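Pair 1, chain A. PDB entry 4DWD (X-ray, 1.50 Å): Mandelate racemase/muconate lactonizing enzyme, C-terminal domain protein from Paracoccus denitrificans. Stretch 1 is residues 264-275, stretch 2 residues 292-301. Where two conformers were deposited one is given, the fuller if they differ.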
# COMPACT_ATOMS: atom_id res chain seq x y z
N GLY A 264 5.51 12.12 2.37
CA GLY A 264 6.90 11.70 2.62
C GLY A 264 7.85 12.78 3.08
O GLY A 264 8.99 12.49 3.39
N VAL A 265 7.38 14.02 3.15
CA VAL A 265 8.22 15.15 3.58
C VAL A 265 8.46 15.09 5.10
O VAL A 265 7.52 14.92 5.89
CB VAL A 265 7.61 16.49 3.12
CG1 VAL A 265 8.39 17.66 3.69
CG2 VAL A 265 7.56 16.54 1.59
N ARG A 266 9.73 15.25 5.52
CA ARG A 266 10.09 15.10 6.92
C ARG A 266 10.62 16.39 7.55
O ARG A 266 11.11 16.38 8.66
CB ARG A 266 11.09 13.95 7.10
CG ARG A 266 10.57 12.60 6.61
CD ARG A 266 9.41 12.14 7.45
NE ARG A 266 8.73 10.96 6.88
CZ ARG A 266 7.52 10.96 6.34
NH1 ARG A 266 6.78 12.08 6.30
NH2 ARG A 266 7.04 9.82 5.87
N MSE A 267 10.50 17.50 6.82
CA MSE A 267 10.85 18.83 7.36
C MSE A 267 9.87 19.79 6.75
O MSE A 267 9.84 19.95 5.51
CB MSE A 267 12.30 19.19 7.00
CG MSE A 267 12.70 20.59 7.48
SE MSE A 267 14.62 20.91 7.14
CE MSE A 267 14.52 22.83 6.78
N VAL A 268 9.04 20.43 7.58
CA VAL A 268 7.97 21.29 7.08
C VAL A 268 8.19 22.74 7.51
O VAL A 268 8.68 23.01 8.62
CB VAL A 268 6.55 20.80 7.46
CG1 VAL A 268 6.30 19.41 6.87
CG2 VAL A 268 6.33 20.82 8.98
N GLN A 269 7.79 23.66 6.63
CA GLN A 269 8.14 25.08 6.74
C GLN A 269 6.98 26.04 6.44
O GLN A 269 7.14 26.97 5.67
CB GLN A 269 9.28 25.38 5.78
CG GLN A 269 10.43 24.39 5.89
CD GLN A 269 11.55 24.77 4.97
OE1 GLN A 269 11.54 24.40 3.79
NE2 GLN A 269 12.51 25.53 5.49
N PRO A 270 5.80 25.82 7.09
CA PRO A 270 4.76 26.83 6.89
C PRO A 270 5.21 28.20 7.46
O PRO A 270 6.15 28.27 8.26
CB PRO A 270 3.58 26.26 7.69
CG PRO A 270 4.24 25.50 8.81
CD PRO A 270 5.47 24.89 8.18
N ASP A 271 4.54 29.26 7.02
CA ASP A 271 4.95 30.65 7.32
C ASP A 271 3.83 31.32 8.10
O ASP A 271 2.68 31.39 7.62
CB ASP A 271 5.24 31.39 6.00
CG ASP A 271 5.77 32.79 6.19
OD1 ASP A 271 5.33 33.49 7.12
OD2 ASP A 271 6.60 33.20 5.36
N ILE A 272 4.19 31.86 9.26
CA ILE A 272 3.25 32.48 10.19
C ILE A 272 2.43 33.66 9.64
O ILE A 272 1.36 33.97 10.18
CB ILE A 272 4.02 32.87 11.49
CG1 ILE A 272 3.10 33.04 12.71
CG2 ILE A 272 4.94 34.08 11.28
CD1 ILE A 272 3.87 32.79 13.99
N VAL A 273 2.94 34.34 8.60
CA VAL A 273 2.19 35.44 7.98
C VAL A 273 1.50 35.01 6.69
O VAL A 273 0.76 35.81 6.09
CB VAL A 273 3.04 36.71 7.74
CG1 VAL A 273 3.59 37.24 9.05
CG2 VAL A 273 4.17 36.50 6.73
N LYS A 274 1.71 33.76 6.29
CA LYS A 274 0.98 33.20 5.14
C LYS A 274 -0.27 32.42 5.56
O LYS A 274 -1.22 32.30 4.78
CB LYS A 274 1.87 32.28 4.30
CG LYS A 274 3.00 33.03 3.62
CD LYS A 274 3.81 32.06 2.75
CE LYS A 274 5.01 32.73 2.10
NZ LYS A 274 4.59 33.68 1.02
N MSE A 275 -0.25 31.87 6.77
CA MSE A 275 -1.33 31.01 7.26
C MSE A 275 -1.22 30.92 8.75
O MSE A 275 -0.11 31.02 9.31
CB MSE A 275 -1.21 29.60 6.63
CG MSE A 275 0.08 28.84 6.97
SE MSE A 275 -0.08 27.78 8.63
CE MSE A 275 -1.04 26.25 7.87
N GLY A 292 6.63 13.12 13.86
CA GLY A 292 8.09 12.99 13.87
C GLY A 292 8.77 13.72 12.72
O GLY A 292 9.73 13.23 12.16
N VAL A 293 8.27 14.90 12.37
CA VAL A 293 8.87 15.68 11.32
C VAL A 293 9.44 16.97 11.91
O VAL A 293 8.91 17.51 12.90
CB VAL A 293 7.92 15.97 10.13
CG1 VAL A 293 7.22 14.71 9.63
CG2 VAL A 293 6.91 17.03 10.46
N GLU A 294 10.51 17.46 11.29
CA GLU A 294 11.12 18.73 11.70
C GLU A 294 10.21 19.91 11.38
O GLU A 294 9.49 19.90 10.39
CB GLU A 294 12.46 18.94 10.99
CG GLU A 294 13.59 18.01 11.43
CD GLU A 294 14.85 18.28 10.63
OE1 GLU A 294 15.56 19.26 10.94
OE2 GLU A 294 15.12 17.52 9.68
N PHE A 295 10.26 20.93 12.23
CA PHE A 295 9.44 22.13 12.08
C PHE A 295 10.35 23.36 11.96
O PHE A 295 10.99 23.76 12.94
CB PHE A 295 8.49 22.25 13.27
CG PHE A 295 7.46 23.31 13.13
CD1 PHE A 295 6.37 23.13 12.27
CD2 PHE A 295 7.55 24.49 13.87
CE1 PHE A 295 5.41 24.11 12.14
CE2 PHE A 295 6.58 25.47 13.75
CZ PHE A 295 5.51 25.28 12.88
N VAL A 296 10.46 23.91 10.75
CA VAL A 296 11.45 24.94 10.44
C VAL A 296 10.74 26.03 9.60
O VAL A 296 10.81 26.02 8.38
CB VAL A 296 12.67 24.36 9.68
CG1 VAL A 296 13.73 25.44 9.44
CG2 VAL A 296 13.28 23.17 10.42
N PRO A 297 10.03 26.94 10.26
CA PRO A 297 9.16 27.88 9.53
C PRO A 297 9.89 28.72 8.49
O PRO A 297 11.02 29.17 8.71
CB PRO A 297 8.64 28.79 10.63
CG PRO A 297 8.61 27.91 11.84
CD PRO A 297 9.86 27.06 11.72
N HIS A 298 9.21 28.95 7.37
CA HIS A 298 9.61 29.97 6.41
C HIS A 298 9.24 31.32 6.98
O HIS A 298 8.13 31.50 7.50
CB HIS A 298 8.87 29.70 5.11
CG HIS A 298 9.06 30.74 4.04
ND1 HIS A 298 8.32 31.87 3.98
CD2 HIS A 298 9.92 30.77 2.95
CE1 HIS A 298 8.70 32.59 2.90
NE2 HIS A 298 9.68 31.92 2.28
N GLN A 299 10.15 32.28 6.91
CA GLN A 299 9.81 33.64 7.35
C GLN A 299 10.81 34.62 6.77
O GLN A 299 12.01 34.49 6.98
CB GLN A 299 9.77 33.71 8.88
CG GLN A 299 8.75 34.69 9.44
CD GLN A 299 9.03 36.12 9.04
OE1 GLN A 299 8.24 36.76 8.33
NE2 GLN A 299 10.17 36.63 9.47
N THR A 300 10.31 35.60 6.01
CA THR A 300 11.19 36.50 5.26
C THR A 300 11.02 37.97 5.61
O THR A 300 11.69 38.81 5.04
CB THR A 300 10.99 36.34 3.74
OG1 THR A 300 9.62 36.60 3.40
CG2 THR A 300 11.37 34.91 3.30
N GLN A 301 10.13 38.28 6.56
CA GLN A 301 9.85 39.68 6.93
C GLN A 301 10.56 40.08 8.22
O GLN A 301 10.62 39.29 9.16
CB GLN A 301 8.34 39.91 7.03
CG GLN A 301 7.54 39.50 5.79
CD GLN A 301 8.05 40.15 4.51
OE1 GLN A 301 8.36 41.34 4.49
NE2 GLN A 301 8.14 39.37 3.45
O HOH W 1 13.87 15.19 9.38
O HOH W 2 7.43 35.72 5.76
O HOH W 3 7.01 31.79 10.07

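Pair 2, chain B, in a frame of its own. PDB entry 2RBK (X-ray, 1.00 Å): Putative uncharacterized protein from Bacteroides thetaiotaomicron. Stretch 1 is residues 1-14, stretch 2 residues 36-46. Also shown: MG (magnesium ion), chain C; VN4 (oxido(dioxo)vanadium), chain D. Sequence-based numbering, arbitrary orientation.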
# COMPACT_ATOMS: atom_id res chain seq x y z
N MET B 1 -2.18 -0.79 25.56
CA MET B 1 -2.98 -1.70 24.73
C MET B 1 -3.17 -1.03 23.36
O MET B 1 -2.89 0.17 23.16
CB MET B 1 -4.34 -2.06 25.32
CG MET B 1 -5.41 -1.04 25.19
SD MET B 1 -7.03 -1.38 25.88
CE MET B 1 -6.66 -1.87 27.55
N THR B 2 -3.63 -1.93 22.50
CA THR B 2 -3.77 -1.46 21.12
C THR B 2 -4.96 -0.54 20.92
O THR B 2 -6.07 -0.85 21.35
CB THR B 2 -3.89 -2.67 20.18
OG1 THR B 2 -2.77 -3.56 20.34
CG2 THR B 2 -3.88 -2.26 18.71
N LYS B 3 -4.74 0.56 20.24
CA LYS B 3 -5.74 1.56 19.91
C LYS B 3 -5.92 1.72 18.41
O LYS B 3 -6.99 2.18 18.00
CB LYS B 3 -5.41 2.90 20.52
CG LYS B 3 -5.49 2.91 22.04
CD LYS B 3 -5.35 4.30 22.67
CE LYS B 3 -6.03 4.45 24.04
NZ LYS B 3 -5.89 5.83 24.60
N ALA B 4 -4.94 1.39 17.59
CA ALA B 4 -4.96 1.66 16.16
C ALA B 4 -4.47 0.42 15.41
O ALA B 4 -3.40 -0.10 15.74
CB ALA B 4 -4.11 2.85 15.81
N LEU B 5 -5.25 -0.01 14.44
CA LEU B 5 -4.93 -1.14 13.55
C LEU B 5 -4.63 -0.59 12.17
O LEU B 5 -5.40 0.24 11.65
CB LEU B 5 -6.11 -2.07 13.45
CG LEU B 5 -6.72 -2.58 14.78
CD1 LEU B 5 -7.87 -3.50 14.48
CD2 LEU B 5 -5.67 -3.25 15.65
N PHE B 6 -3.56 -1.07 11.53
CA PHE B 6 -3.17 -0.66 10.22
C PHE B 6 -3.11 -1.87 9.30
O PHE B 6 -2.29 -2.76 9.53
CB PHE B 6 -1.78 0.01 10.23
CG PHE B 6 -1.82 1.28 11.04
CD1 PHE B 6 -1.54 1.34 12.40
CD2 PHE B 6 -2.16 2.48 10.40
CE1 PHE B 6 -1.62 2.51 13.10
CE2 PHE B 6 -2.24 3.67 11.10
CZ PHE B 6 -1.95 3.68 12.45
N PHE B 7 -3.97 -1.89 8.30
CA PHE B 7 -4.10 -3.05 7.40
C PHE B 7 -3.64 -2.70 5.99
O PHE B 7 -4.21 -1.83 5.33
CB PHE B 7 -5.54 -3.49 7.29
CG PHE B 7 -6.12 -4.03 8.56
CD1 PHE B 7 -6.89 -3.25 9.39
CD2 PHE B 7 -5.89 -5.36 8.94
CE1 PHE B 7 -7.43 -3.76 10.56
CE2 PHE B 7 -6.42 -5.85 10.11
CZ PHE B 7 -7.20 -5.06 10.92
N ASP B 8 -2.65 -3.47 5.49
CA ASP B 8 -2.47 -3.56 4.06
C ASP B 8 -3.72 -4.11 3.41
O ASP B 8 -4.51 -4.80 4.04
CB ASP B 8 -1.28 -4.48 3.79
CG ASP B 8 -1.00 -4.73 2.36
OD1 ASP B 8 -0.86 -5.92 1.98
OD2 ASP B 8 -0.90 -3.74 1.58
N ILE B 9 -3.91 -3.80 2.12
CA ILE B 9 -5.08 -4.34 1.41
C ILE B 9 -4.69 -5.67 0.72
O ILE B 9 -5.19 -6.74 1.11
CB ILE B 9 -5.67 -3.38 0.36
CG1 ILE B 9 -6.09 -2.06 0.99
CG2 ILE B 9 -6.80 -4.07 -0.35
CD1 ILE B 9 -6.48 -1.02 -0.06
N ASP B 10 -3.88 -5.61 -0.30
CA ASP B 10 -3.71 -6.78 -1.18
C ASP B 10 -2.90 -7.87 -0.50
O ASP B 10 -1.77 -7.68 -0.09
CB ASP B 10 -3.08 -6.33 -2.47
CG ASP B 10 -3.96 -5.34 -3.18
OD1 ASP B 10 -5.02 -5.77 -3.66
OD2 ASP B 10 -3.61 -4.13 -3.20
N GLY B 11 -3.47 -9.05 -0.35
CA GLY B 11 -2.89 -10.18 0.32
C GLY B 11 -3.05 -10.14 1.82
O GLY B 11 -2.56 -11.05 2.50
N THR B 12 -3.72 -9.13 2.36
CA THR B 12 -3.87 -8.94 3.82
C THR B 12 -5.35 -8.85 4.17
O THR B 12 -5.84 -9.69 4.95
CB THR B 12 -3.05 -7.71 4.25
OG1 THR B 12 -1.67 -7.95 3.96
CG2 THR B 12 -3.23 -7.47 5.77
N LEU B 13 -6.06 -7.90 3.59
CA LEU B 13 -7.52 -7.87 3.63
C LEU B 13 -8.15 -8.61 2.46
O LEU B 13 -9.08 -9.35 2.68
CB LEU B 13 -8.05 -6.40 3.63
CG LEU B 13 -7.71 -5.62 4.89
CD1 LEU B 13 -8.11 -4.15 4.67
CD2 LEU B 13 -8.39 -6.18 6.11
N VAL B 14 -7.67 -8.38 1.25
CA VAL B 14 -8.24 -8.94 0.02
C VAL B 14 -7.35 -10.04 -0.50
O VAL B 14 -6.16 -9.84 -0.76
CB VAL B 14 -8.41 -7.83 -1.04
CG1 VAL B 14 -8.99 -8.44 -2.37
CG2 VAL B 14 -9.29 -6.74 -0.58
N GLY B 36 -13.98 0.06 19.89
CA GLY B 36 -13.35 1.35 19.81
C GLY B 36 -11.98 1.34 19.18
O GLY B 36 -11.34 2.37 19.19
N LEU B 37 -11.52 0.25 18.58
CA LEU B 37 -10.31 0.30 17.80
C LEU B 37 -10.50 1.26 16.64
O LEU B 37 -11.56 1.27 16.02
CB LEU B 37 -9.91 -1.06 17.23
CG LEU B 37 -9.23 -2.06 18.13
CD1 LEU B 37 -7.83 -1.52 18.55
CD2 LEU B 37 -10.06 -2.47 19.33
N LYS B 38 -9.47 2.03 16.33
CA LYS B 38 -9.43 2.78 15.09
C LYS B 38 -8.82 1.86 14.03
O LYS B 38 -7.82 1.20 14.27
CB LYS B 38 -8.65 4.07 15.23
CG LYS B 38 -9.16 5.00 16.28
CD LYS B 38 -10.60 5.31 16.30
CE LYS B 38 -10.90 6.41 17.29
NZ LYS B 38 -12.31 6.61 17.45
N ILE B 39 -9.45 1.85 12.85
CA ILE B 39 -9.10 0.93 11.78
C ILE B 39 -8.66 1.71 10.56
O ILE B 39 -9.42 2.55 10.03
CB ILE B 39 -10.32 0.05 11.43
CG1 ILE B 39 -10.71 -0.83 12.63
CG2 ILE B 39 -10.05 -0.74 10.16
CD1 ILE B 39 -11.98 -1.59 12.46
N PHE B 40 -7.42 1.52 10.15
CA PHE B 40 -6.82 2.29 9.08
C PHE B 40 -6.35 1.37 7.99
O PHE B 40 -5.85 0.25 8.20
CB PHE B 40 -5.62 3.07 9.61
CG PHE B 40 -6.01 4.01 10.72
CD1 PHE B 40 -5.68 3.76 12.03
CD2 PHE B 40 -6.77 5.13 10.40
CE1 PHE B 40 -6.10 4.67 13.02
CE2 PHE B 40 -7.19 6.03 11.38
CZ PHE B 40 -6.87 5.77 12.70
N ILE B 41 -6.48 1.85 6.76
CA ILE B 41 -5.89 1.23 5.58
C ILE B 41 -4.50 1.74 5.36
O ILE B 41 -4.28 2.95 5.55
CB ILE B 41 -6.80 1.52 4.37
CG1 ILE B 41 -8.20 0.91 4.58
CG2 ILE B 41 -6.17 1.08 3.06
CD1 ILE B 41 -8.20 -0.58 4.76
N ALA B 42 -3.56 0.88 5.01
CA ALA B 42 -2.18 1.28 4.73
C ALA B 42 -1.77 0.54 3.47
O ALA B 42 -1.38 -0.63 3.53
CB ALA B 42 -1.27 1.04 5.90
N THR B 43 -1.84 1.24 2.31
CA THR B 43 -1.70 0.61 1.01
C THR B 43 -0.77 1.39 0.10
O THR B 43 -0.63 2.60 0.17
CB THR B 43 -3.10 0.43 0.38
OG1 THR B 43 -3.01 -0.25 -0.87
CG2 THR B 43 -3.79 1.77 0.11
N GLY B 44 -0.13 0.63 -0.83
CA GLY B 44 0.52 1.19 -1.96
C GLY B 44 -0.42 1.72 -2.99
O GLY B 44 -0.06 2.54 -3.87
N ARG B 45 -1.69 1.29 -3.02
CA ARG B 45 -2.61 1.80 -4.00
C ARG B 45 -2.90 3.26 -3.76
O ARG B 45 -3.09 3.69 -2.61
CB ARG B 45 -3.93 1.05 -3.93
CG ARG B 45 -3.94 -0.38 -4.33
CD ARG B 45 -5.30 -1.02 -4.24
NE ARG B 45 -5.28 -2.42 -4.66
CZ ARG B 45 -6.01 -2.94 -5.64
NH1 ARG B 45 -6.85 -2.21 -6.38
NH2 ARG B 45 -5.86 -4.24 -5.87
N PRO B 46 -3.03 4.07 -4.83
CA PRO B 46 -3.70 5.36 -4.72
C PRO B 46 -5.19 5.17 -4.52
O PRO B 46 -5.77 4.17 -4.98
CB PRO B 46 -3.40 6.06 -6.02
CG PRO B 46 -3.10 4.97 -6.94
CD PRO B 46 -2.52 3.81 -6.20
MG MG C . 0.02 -6.67 0.29
V VN4 D . -0.98 -3.34 -0.40
O1 VN4 D . -2.58 -2.91 -0.30
O2 VN4 D . -0.52 -5.00 -0.78
O3 VN4 D . 0.40 -2.18 -0.77
O HOH W 4 -8.78 3.42 19.72
O HOH W 5 1.82 -5.74 0.80
O HOH W 6 0.81 -7.75 -1.31
O HOH W 7 -1.36 -2.84 -2.42

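Both pairs are two neighbouring parallel strands, each leading into a loop at its C-terminal end. The N, CA and C atoms of 14 central residues superpose with an RMSD of 0.7 Å. The bridge Met A267 with Glu A294 in pair 1 matches Ala B4 with Lys B38 in pair 2. Likewise, Val A268 with Phe A295 matches Leu B5 with Ile B39.

Three strong backbone hydrogen bonds recur at matching positions, and a fourth recurs in weak form. Glu A294 N donates to Arg A266 O at 2.9 Å, as Lys B38 N donates to Lys B3 O at 3.0 Å. Val A268 N donates to Glu A294 O at 2.9 Å, as Leu B5 N donates to Lys B38 O at 2.8 Å. Val A296 N donates to Val A268 O at 2.9 Å, as Phe B40 N donates to Leu B5 O at 2.8 Å.

Beyond these three the ladders differ. Pair 2 continues regularly: Phe B7 N donates to Phe B40 O at 2.9 Å, and Ala B42 N to Phe B7 O at 2.8 Å. Ala B42 N to Phe B7 O is matched by the weak bond from His A298 N to Pro A270 O at 3.3 Å, and His A298 N also makes a weak bond to Gln A269 O at 3.3 Å. Phe B7 N to Phe B40 O has no counterpart, because Pro A270 has no N-H.

Val A293 and Leu B37 fall together, with CA atoms 0.3 Å apart. Val A293 CG2 meets Val A268 CG2 at 4.1 Å; Leu B37 CD1 meets Leu B5 CD2 at 4.0 Å. An aliphatic pair thus fills this place in both.

The aromatic residues are distributed differently. In pair 1 Phe A295 lies on the second strand, and its CE1 touches Pro A270 CG at 3.8 Å. In pair 2 the matching contact is reversed: Phe B7 supplies the ring, and its CE1 lies 4.0 Å from Ile B39 CG2. On the sheet face of Ala B4 and Lys B38, Phe B6 and Phe B40 have near-parallel rings, slid apart so that they barely overlap, with CE2 of Phe B6 3.6 Å from CD1 of Phe B40. Their counterparts are Gln A269 and Val A296. In pair 1 the long side chain of Met A267, a selenomethionine, reaches Val A296, CE to CB at 3.8 Å. Ala B4 is shorter, and the larger Phe B40 comes to it, CE1 to CB at 3.9 Å.

Asp A271 and Asp B8 match, but their carboxylates do different work. Asp A271 OD2 accepts a hydrogen bond from His A298 ND1 at 2.6 Å, linking the two loops that follow the strands. Asp B8 instead binds metals: OD1 is 2.1 Å from the magnesium ion MG, and OD2 is 2.0 Å from VN4 V. Ala B42, at the position of His A298, offers no side-chain donor. Pair 2 gains its charged link further on, where Asp B10 OD2 forms a salt bridge with Arg B45 NE at 2.8 Å. Val A273, the counterpart of Asp B10, is apolar.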